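Long-range contacts in phosphoglycolate phosphatase (Thermoplasma acidophilum, PDB 1L6R), which catalyses the magnesium-dependent hydrolysis of 2-phosphoglycolate to glycolate and phosphate, and less efficiently releases phosphate from inorganic pyrophosphate: residues A[26-31]-A[215-221]; A[96-102]-A[126-130]. The protein carries 1 engineered substitution. Numbering follows the deposited sequence.

Contact 1: A[26-31]-A[215-221]; sequences KAIESI and EEIGQIF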
ATOM      1  N   LYS A  26     -15.205  18.902  20.105  1.00 12.86           N
ATOM      2  CA  LYS A  26     -15.152  17.710  20.945  1.00 14.13           C
ATOM      3  C   LYS A  26     -13.937  16.869  20.537  1.00 13.03           C
ATOM      4  O   LYS A  26     -13.244  16.307  21.385  1.00 13.11           O
ATOM      5  CB  LYS A  26     -16.432  16.886  20.806  1.00 14.71           C
ATOM      6  CG  LYS A  26     -17.644  17.522  21.473  1.00 17.95           C
ATOM      7  CD  LYS A  26     -18.861  16.634  21.330  1.00 20.11           C
ATOM      8  CE  LYS A  26     -20.092  17.280  21.940  1.00 23.43           C
ATOM      9  NZ  LYS A  26     -21.296  16.428  21.722  1.00 25.86           N
ATOM     10  N   ALA A  27     -13.665  16.786  19.236  1.00 12.84           N
ATOM     11  CA  ALA A  27     -12.503  16.021  18.779  1.00 12.31           C
ATOM     12  C   ALA A  27     -11.212  16.690  19.270  1.00 12.05           C
ATOM     13  O   ALA A  27     -10.259  16.014  19.658  1.00 13.27           O
ATOM     14  CB  ALA A  27     -12.504  15.916  17.253  1.00 12.10           C
ATOM     15  N   ILE A  28     -11.181  18.021  19.247  1.00 12.76           N
ATOM     16  CA  ILE A  28     -10.015  18.755  19.719  1.00 12.32           C
ATOM     17  C   ILE A  28      -9.755  18.435  21.192  1.00 13.21           C
ATOM     18  O   ILE A  28      -8.629  18.139  21.573  1.00 13.38           O
ATOM     19  CB  ILE A  28     -10.212  20.283  19.582  1.00 12.48           C
ATOM     20  CG1 ILE A  28     -10.223  20.686  18.103  1.00 12.97           C
ATOM     21  CG2 ILE A  28      -9.084  21.015  20.307  1.00 13.31           C
ATOM     22  CD1 ILE A  28     -10.622  22.143  17.868  1.00 13.77           C
ATOM     23  N   GLU A  29     -10.795  18.486  22.023  1.00 14.11           N
ATOM     24  CA  GLU A  29     -10.590  18.196  23.439  1.00 14.03           C
ATOM     25  C   GLU A  29     -10.207  16.736  23.666  1.00 13.87           C
ATOM     26  O   GLU A  29      -9.419  16.444  24.562  1.00 15.01           O
ATOM     27  CB  GLU A  29     -11.826  18.560  24.262  1.00 15.08           C
ATOM     28  CG  GLU A  29     -12.172  20.067  24.266  1.00 15.99           C
ATOM     29  CD  GLU A  29     -11.075  20.977  24.854  1.00 18.29           C
ATOM     30  OE1 GLU A  29     -10.078  20.479  25.429  1.00 18.58           O
ATOM     31  OE2 GLU A  29     -11.218  22.219  24.749  1.00 19.37           O
ATOM     32  N   SER A  30     -10.740  15.821  22.854  1.00 13.57           N
ATOM     33  CA  SER A  30     -10.381  14.408  22.997  1.00 14.18           C
ATOM     34  C   SER A  30      -8.896  14.236  22.686  1.00 14.08           C
ATOM     35  O   SER A  30      -8.174  13.510  23.368  1.00 14.57           O
ATOM     36  CB  SER A  30     -11.210  13.538  22.047  1.00 14.96           C
ATOM     37  OG  SER A  30     -12.585  13.588  22.379  1.00 15.93           O
ATOM     38  N   ILE A  31      -8.438  14.909  21.635  1.00 13.46           N
ATOM     39  CA  ILE A  31      -7.035  14.824  21.269  1.00 12.78           C
ATOM     40  C   ILE A  31      -6.153  15.380  22.391  1.00 12.21           C
ATOM     41  O   ILE A  31      -5.177  14.750  22.785  1.00 13.33           O
ATOM     42  CB  ILE A  31      -6.771  15.590  19.951  1.00 12.17           C
ATOM     43  CG1 ILE A  31      -7.321  14.779  18.772  1.00 13.15           C
ATOM     44  CG2 ILE A  31      -5.269  15.860  19.774  1.00 12.91           C
ATOM     45  CD1 ILE A  31      -7.362  15.553  17.468  1.00 12.97           C
ATOM     46  N   GLU A 215     -17.103  13.175  16.706  1.00 13.03           N
ATOM     47  CA  GLU A 215     -17.486  12.555  17.966  1.00 13.86           C
ATOM     48  C   GLU A 215     -16.963  11.136  18.114  1.00 13.73           C
ATOM     49  O   GLU A 215     -17.012  10.563  19.202  1.00 15.20           O
ATOM     50  CB  GLU A 215     -19.009  12.611  18.143  1.00 16.36           C
ATOM     51  CG  GLU A 215     -19.494  14.045  18.305  1.00 19.82           C
ATOM     52  CD  GLU A 215     -20.883  14.167  18.888  1.00 23.89           C
ATOM     53  OE1 GLU A 215     -21.349  15.318  19.028  1.00 24.35           O
ATOM     54  OE2 GLU A 215     -21.499  13.129  19.210  1.00 27.14           O
ATOM     55  N   GLU A 216     -16.436  10.567  17.034  1.00 13.16           N
ATOM     56  CA  GLU A 216     -15.885   9.220  17.123  1.00 12.94           C
ATOM     57  C   GLU A 216     -14.519   9.238  17.809  1.00 13.43           C
ATOM     58  O   GLU A 216     -14.094   8.236  18.376  1.00 13.66           O
ATOM     59  CB  GLU A 216     -15.732   8.578  15.727  1.00 12.47           C
ATOM     60  CG  GLU A 216     -14.633   9.164  14.836  1.00 14.48           C
ATOM     61  CD  GLU A 216     -15.147  10.250  13.921  1.00 13.17           C
ATOM     62  OE1 GLU A 216     -15.974  11.067  14.369  1.00 13.36           O
ATOM     63  OE2 GLU A 216     -14.706  10.290  12.743  1.00 13.90           O
ATOM     64  N   ILE A 217     -13.837  10.380  17.782  1.00 12.73           N
ATOM     65  CA  ILE A 217     -12.505  10.446  18.370  1.00 12.59           C
ATOM     66  C   ILE A 217     -12.501  10.095  19.855  1.00 12.83           C
ATOM     67  O   ILE A 217     -11.721   9.241  20.296  1.00 14.30           O
ATOM     68  CB  ILE A 217     -11.869  11.838  18.134  1.00 12.88           C
ATOM     69  CG1 ILE A 217     -11.840  12.146  16.626  1.00 13.55           C
ATOM     70  CG2 ILE A 217     -10.476  11.877  18.731  1.00 14.94           C
ATOM     71  CD1 ILE A 217     -11.112  11.108  15.774  1.00 14.42           C
ATOM     72  N   GLY A 218     -13.393  10.730  20.609  1.00 14.11           N
ATOM     73  CA  GLY A 218     -13.478  10.458  22.031  1.00 14.51           C
ATOM     74  C   GLY A 218     -13.847   9.016  22.327  1.00 14.15           C
ATOM     75  O   GLY A 218     -13.242   8.381  23.196  1.00 14.75           O
ATOM     76  N   GLN A 219     -14.831   8.474  21.614  1.00 14.74           N
ATOM     77  CA  GLN A 219     -15.221   7.090  21.881  1.00 14.67           C
ATOM     78  C   GLN A 219     -14.118   6.104  21.512  1.00 15.12           C
ATOM     79  O   GLN A 219     -13.912   5.108  22.203  1.00 16.34           O
ATOM     80  CB  GLN A 219     -16.506   6.722  21.145  1.00 14.41           C
ATOM     81  CG  GLN A 219     -17.028   5.351  21.588  1.00 14.39           C
ATOM     82  CD  GLN A 219     -18.206   4.868  20.785  1.00 16.50           C
ATOM     83  OE1 GLN A 219     -18.197   4.919  19.558  1.00 16.43           O
ATOM     84  NE2 GLN A 219     -19.227   4.364  21.472  1.00 15.52           N
ATOM     85  N   ILE A 220     -13.418   6.376  20.413  1.00 13.93           N
ATOM     86  CA  ILE A 220     -12.322   5.521  19.977  1.00 13.45           C
ATOM     87  C   ILE A 220     -11.209   5.531  21.019  1.00 14.18           C
ATOM     88  O   ILE A 220     -10.721   4.477  21.415  1.00 15.57           O
ATOM     89  CB  ILE A 220     -11.762   5.990  18.604  1.00 13.64           C
ATOM     90  CG1 ILE A 220     -12.769   5.666  17.500  1.00 13.83           C
ATOM     91  CG2 ILE A 220     -10.421   5.333  18.324  1.00 14.12           C
ATOM     92  CD1 ILE A 220     -12.443   6.353  16.181  1.00 13.34           C
ATOM     93  N   PHE A 221     -10.812   6.720  21.466  1.00 15.88           N
ATOM     94  CA  PHE A 221      -9.749   6.824  22.461  1.00 15.38           C
ATOM     95  C   PHE A 221     -10.146   6.112  23.757  1.00 16.79           C
ATOM     96  O   PHE A 221      -9.328   5.406  24.354  1.00 17.75           O
ATOM     97  CB  PHE A 221      -9.417   8.299  22.745  1.00 15.52           C
ATOM     98  CG  PHE A 221      -8.634   8.984  21.641  1.00 14.67           C
ATOM     99  CD1 PHE A 221      -8.034   8.254  20.613  1.00 14.02           C
ATOM    100  CD2 PHE A 221      -8.464  10.368  21.660  1.00 13.81           C
ATOM    101  CE1 PHE A 221      -7.275   8.892  19.617  1.00 14.58           C
ATOM    102  CE2 PHE A 221      -7.703  11.021  20.671  1.00 14.51           C
ATOM    103  CZ  PHE A 221      -7.110  10.283  19.653  1.00 14.34           C
TER
HETATM  104  O   HOH W   1     -14.497  13.313  20.159  1.00 15.09           O

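Contact 2: A[96-102]-A[126-130]; sequences MSKRTSM and YVRKE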
ATOM      1  N   MET A  96      -3.280  19.446 -19.351  1.00 20.50           N
ATOM      2  CA  MET A  96      -4.648  18.948 -19.325  1.00 19.70           C
ATOM      3  C   MET A  96      -5.706  20.051 -19.265  1.00 19.07           C
ATOM      4  O   MET A  96      -6.804  19.902 -19.807  1.00 19.53           O
ATOM      5  CB  MET A  96      -4.807  17.995 -18.140  1.00 20.95           C
ATOM      6  CG  MET A  96      -5.905  16.966 -18.295  1.00 23.44           C
ATOM      7  SD  MET A  96      -5.700  15.918 -19.761  1.00 25.83           S
ATOM      8  CE  MET A  96      -4.132  15.189 -19.464  1.00 27.59           C
ATOM      9  N   SER A  97      -5.383  21.162 -18.616  1.00 18.23           N
ATOM     10  CA  SER A  97      -6.339  22.255 -18.505  1.00 19.89           C
ATOM     11  C   SER A  97      -6.621  22.897 -19.864  1.00 21.40           C
ATOM     12  O   SER A  97      -7.587  23.644 -20.018  1.00 22.33           O
ATOM     13  CB  SER A  97      -5.818  23.310 -17.526  1.00 19.67           C
ATOM     14  OG  SER A  97      -4.664  23.957 -18.043  1.00 22.61           O
ATOM     15  N   LYS A  98      -5.785  22.598 -20.851  1.00 23.49           N
ATOM     16  CA  LYS A  98      -5.976  23.166 -22.179  1.00 26.40           C
ATOM     17  C   LYS A  98      -7.040  22.428 -22.986  1.00 27.16           C
ATOM     18  O   LYS A  98      -7.606  22.986 -23.926  1.00 28.49           O
ATOM     19  CB  LYS A  98      -4.653  23.161 -22.953  1.00 27.05           C
ATOM     20  CG  LYS A  98      -3.576  24.044 -22.345  1.00 29.65           C
ATOM     21  CD  LYS A  98      -2.255  23.882 -23.090  1.00 31.24           C
ATOM     22  CE  LYS A  98      -1.161  24.739 -22.472  1.00 32.45           C
ATOM     23  NZ  LYS A  98       0.164  24.516 -23.127  1.00 33.65           N
ATOM     24  N   ARG A  99      -7.326  21.180 -22.626  1.00 26.90           N
ATOM     25  CA  ARG A  99      -8.319  20.414 -23.370  1.00 26.29           C
ATOM     26  C   ARG A  99      -9.390  19.717 -22.538  1.00 25.12           C
ATOM     27  O   ARG A  99     -10.117  18.860 -23.043  1.00 24.93           O
ATOM     28  CB  ARG A  99      -7.615  19.401 -24.271  1.00 28.91           C
ATOM     29  CG  ARG A  99      -6.599  18.529 -23.567  1.00 32.32           C
ATOM     30  CD  ARG A  99      -5.460  18.188 -24.515  1.00 35.32           C
ATOM     31  NE  ARG A  99      -4.561  17.182 -23.961  1.00 37.35           N
ATOM     32  CZ  ARG A  99      -4.919  15.926 -23.725  1.00 37.53           C
ATOM     33  NH1 ARG A  99      -6.153  15.534 -23.999  1.00 39.18           N
ATOM     34  NH2 ARG A  99      -4.046  15.063 -23.224  1.00 37.87           N
ATOM     35  N   THR A 100      -9.477  20.080 -21.262  1.00 21.93           N
ATOM     36  CA  THR A 100     -10.490  19.523 -20.368  1.00 18.69           C
ATOM     37  C   THR A 100     -10.864  20.594 -19.357  1.00 17.01           C
ATOM     38  O   THR A 100     -10.333  21.700 -19.386  1.00 18.26           O
ATOM     39  CB  THR A 100      -9.993  18.294 -19.582  1.00 18.62           C
ATOM     40  OG1 THR A 100      -9.032  18.705 -18.603  1.00 16.49           O
ATOM     41  CG2 THR A 100      -9.373  17.270 -20.511  1.00 17.94           C
ATOM     42  N   SER A 101     -11.778  20.251 -18.458  1.00 15.85           N
ATOM     43  CA  SER A 101     -12.228  21.176 -17.431  1.00 15.90           C
ATOM     44  C   SER A 101     -11.307  21.164 -16.209  1.00 14.32           C
ATOM     45  O   SER A 101     -11.559  21.885 -15.244  1.00 15.71           O
ATOM     46  CB  SER A 101     -13.641  20.807 -16.992  1.00 16.43           C
ATOM     47  OG  SER A 101     -13.645  19.520 -16.401  1.00 17.13           O
ATOM     48  N   MET A 102     -10.252  20.352 -16.252  1.00 14.06           N
ATOM     49  CA  MET A 102      -9.317  20.269 -15.126  1.00 14.26           C
ATOM     50  C   MET A 102      -8.736  21.657 -14.886  1.00 15.09           C
ATOM     51  O   MET A 102      -8.253  22.310 -15.815  1.00 15.87           O
ATOM     52  CB  MET A 102      -8.202  19.281 -15.440  1.00 14.03           C
ATOM     53  CG  MET A 102      -7.394  18.858 -14.230  1.00 14.83           C
ATOM     54  SD  MET A 102      -5.967  17.874 -14.709  1.00 14.21           S
ATOM     55  CE  MET A 102      -5.415  17.303 -13.084  1.00 15.08           C
ATOM     56  N   TYR A 126     -11.350  10.288 -18.214  1.00 17.38           N
ATOM     57  CA  TYR A 126     -10.277  10.564 -19.159  1.00 17.46           C
ATOM     58  C   TYR A 126      -9.009  11.051 -18.461  1.00 17.63           C
ATOM     59  O   TYR A 126      -7.905  10.572 -18.740  1.00 18.27           O
ATOM     60  CB  TYR A 126     -10.716  11.613 -20.173  1.00 18.57           C
ATOM     61  CG  TYR A 126      -9.599  12.022 -21.100  1.00 20.50           C
ATOM     62  CD1 TYR A 126      -9.114  11.143 -22.069  1.00 22.16           C
ATOM     63  CD2 TYR A 126      -9.013  13.281 -20.998  1.00 21.48           C
ATOM     64  CE1 TYR A 126      -8.072  11.510 -22.915  1.00 23.45           C
ATOM     65  CE2 TYR A 126      -7.969  13.661 -21.840  1.00 23.25           C
ATOM     66  CZ  TYR A 126      -7.505  12.768 -22.795  1.00 24.58           C
ATOM     67  OH  TYR A 126      -6.478  13.136 -23.634  1.00 28.44           O
ATOM     68  N   VAL A 127      -9.162  12.013 -17.557  1.00 15.91           N
ATOM     69  CA  VAL A 127      -8.003  12.541 -16.859  1.00 15.90           C
ATOM     70  C   VAL A 127      -7.334  11.482 -15.987  1.00 15.35           C
ATOM     71  O   VAL A 127      -6.105  11.455 -15.881  1.00 15.13           O
ATOM     72  CB  VAL A 127      -8.377  13.783 -16.031  1.00 15.16           C
ATOM     73  CG1 VAL A 127      -7.218  14.176 -15.130  1.00 15.73           C
ATOM     74  CG2 VAL A 127      -8.724  14.944 -16.966  1.00 16.70           C
ATOM     75  N   ARG A 128      -8.116  10.595 -15.379  1.00 15.06           N
ATOM     76  CA  ARG A 128      -7.511   9.552 -14.565  1.00 14.49           C
ATOM     77  C   ARG A 128      -6.651   8.648 -15.449  1.00 16.22           C
ATOM     78  O   ARG A 128      -5.539   8.284 -15.079  1.00 15.82           O
ATOM     79  CB  ARG A 128      -8.573   8.718 -13.835  1.00 15.61           C
ATOM     80  CG  ARG A 128      -7.971   7.509 -13.115  1.00 17.93           C
ATOM     81  CD  ARG A 128      -8.946   6.834 -12.169  1.00 18.02           C
ATOM     82  NE  ARG A 128      -9.093   7.578 -10.921  1.00 21.58           N
ATOM     83  CZ  ARG A 128     -10.259   7.969 -10.418  1.00 21.31           C
ATOM     84  NH1 ARG A 128     -11.385   7.691 -11.061  1.00 25.15           N
ATOM     85  NH2 ARG A 128     -10.303   8.623  -9.265  1.00 23.29           N
ATOM     86  N   LYS A 129      -7.169   8.296 -16.623  1.00 17.09           N
ATOM     87  CA  LYS A 129      -6.423   7.445 -17.543  1.00 19.67           C
ATOM     88  C   LYS A 129      -5.116   8.128 -17.936  1.00 17.48           C
ATOM     89  O   LYS A 129      -4.051   7.511 -17.916  1.00 19.36           O
ATOM     90  CB  LYS A 129      -7.257   7.151 -18.795  1.00 22.08           C
ATOM     91  CG  LYS A 129      -8.432   6.207 -18.562  0.71 26.95           C
ATOM     92  CD  LYS A 129      -9.194   5.959 -19.858  0.70 31.01           C
ATOM     93  CE  LYS A 129     -10.358   5.002 -19.650  0.69 33.22           C
ATOM     94  NZ  LYS A 129     -11.084   4.729 -20.921  0.60 35.78           N
ATOM     95  N   GLU A 130      -5.199   9.405 -18.287  1.00 17.83           N
ATOM     96  CA  GLU A 130      -4.008  10.160 -18.668  1.00 17.39           C
ATOM     97  C   GLU A 130      -3.032  10.271 -17.499  1.00 17.16           C
ATOM     98  O   GLU A 130      -1.820  10.120 -17.668  1.00 17.93           O
ATOM     99  CB  GLU A 130      -4.397  11.559 -19.148  1.00 21.04           C
ATOM    100  CG  GLU A 130      -5.083  11.576 -20.501  1.00 25.02           C
ATOM    101  CD  GLU A 130      -4.255  10.886 -21.569  1.00 28.33           C
ATOM    102  OE1 GLU A 130      -4.353   9.647 -21.695  1.00 31.84           O
ATOM    103  OE2 GLU A 130      -3.493  11.583 -22.272  1.00 31.70           O
TER

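Contact 1: A[26-31]-A[215-221]
Two neighbouring helices of the Rossmann-like HAD core, 25-36 and the C-terminal 215-223, pack side by side: the axes of segments 26-31 and 215-221 approach to 7.8 Å, their N-to-C directions 29° apart. So close a fit calls for small residues, and Ser-30 faces Gly-218 with CA atoms 5.1 Å apart. Ser-30 OG lies 3.3 Å from Gly-218 CA, where a beta carbon would clash with the hydroxyl. Ile-217 fills the buried side: its CG1 is 3.9 Å from Ala-27 CB, its CG2 3.8 Å from Ser-30 CB. The edge of the Phe-221 ring lies beside Ser-30 and Ile-31, CE2 4.2 Å from Ile-31 CG1. Ile-217 and Phe-221 also rest on Ile-175 of strand 172-175, which seats helix 215-223 on the central sheet. At the solvent end, the long side chains of Lys-26 and Glu-215 form a salt bridge, NZ to OE1 2.9 Å. Ser-30 OG donates to Lys-26 O at 3.0 Å and accepts from a water that accepts in turn from Gly-218 N, 2.8 Å away.

Contact 2: A[96-102]-A[126-130]
Val-127, on helix 124-132 of the cap domain of this HAD phosphatase, is the apolar centre against which the end of helix 87-96 and the loop after it pack. Both methyls meet methionines: Val-127 CG2 is 3.7 Å from Met-96 CG and Val-127 CG1 is 3.9 Å from Met-102 SD. Flexible, unbranched methionines suit this uneven helix-loop junction. Phe-92 of helix 87-96 touches Val-127 and Met-102, continuing the apolar layer. Met-96 reaches on along the helix, its CE 3.7 Å from Glu-130 CB, while its SD makes an oblique Met-aromatic contact with Tyr-126, 5.0 Å from the ring centroid. Thr-100 uses both methyl and hydroxyl. Thr-100 CG2 lies at the edge of the Tyr-126 ring, 4.0 Å from Tyr-126 CD2, whereas Thr-100 OG1 holds the loop in shape by donating to Met-96 O at 2.8 Å and accepting from Met-102 N at 3.1 Å, the latter an ST turn. At the solvent-exposed polar edge, Arg-99 has the length and charge to span the gap to the helix: NH2 forms a long salt bridge with Glu-130 OE2 at 3.7 Å, and NH1 donates a very short hydrogen bond to Tyr-126 OH at 2.4 Å.

Overall arrangement
From the N terminus, the chain lays down strand 7-11, with the nucleophile Asp-11 at its end, and then helix 25-36, whose partner in contact 1 arrives only with the last helix, 215-223. Contact 1 therefore closes a loop spanning almost the whole chain, bringing an early helix and the last helix together on the catalytic core. Nested within that loop, contact 2 closes a much shorter one, from the end of helix 87-96 to helix 124-132, and ties together parts of the cap. The two contacts do not touch: their centres are 40 Å apart, on opposite sides of the chain's centre, and contact 2 lies away from the metal sites, whereas Ile-217 of contact 1 is about 8 Å from Asp-11 between side chains.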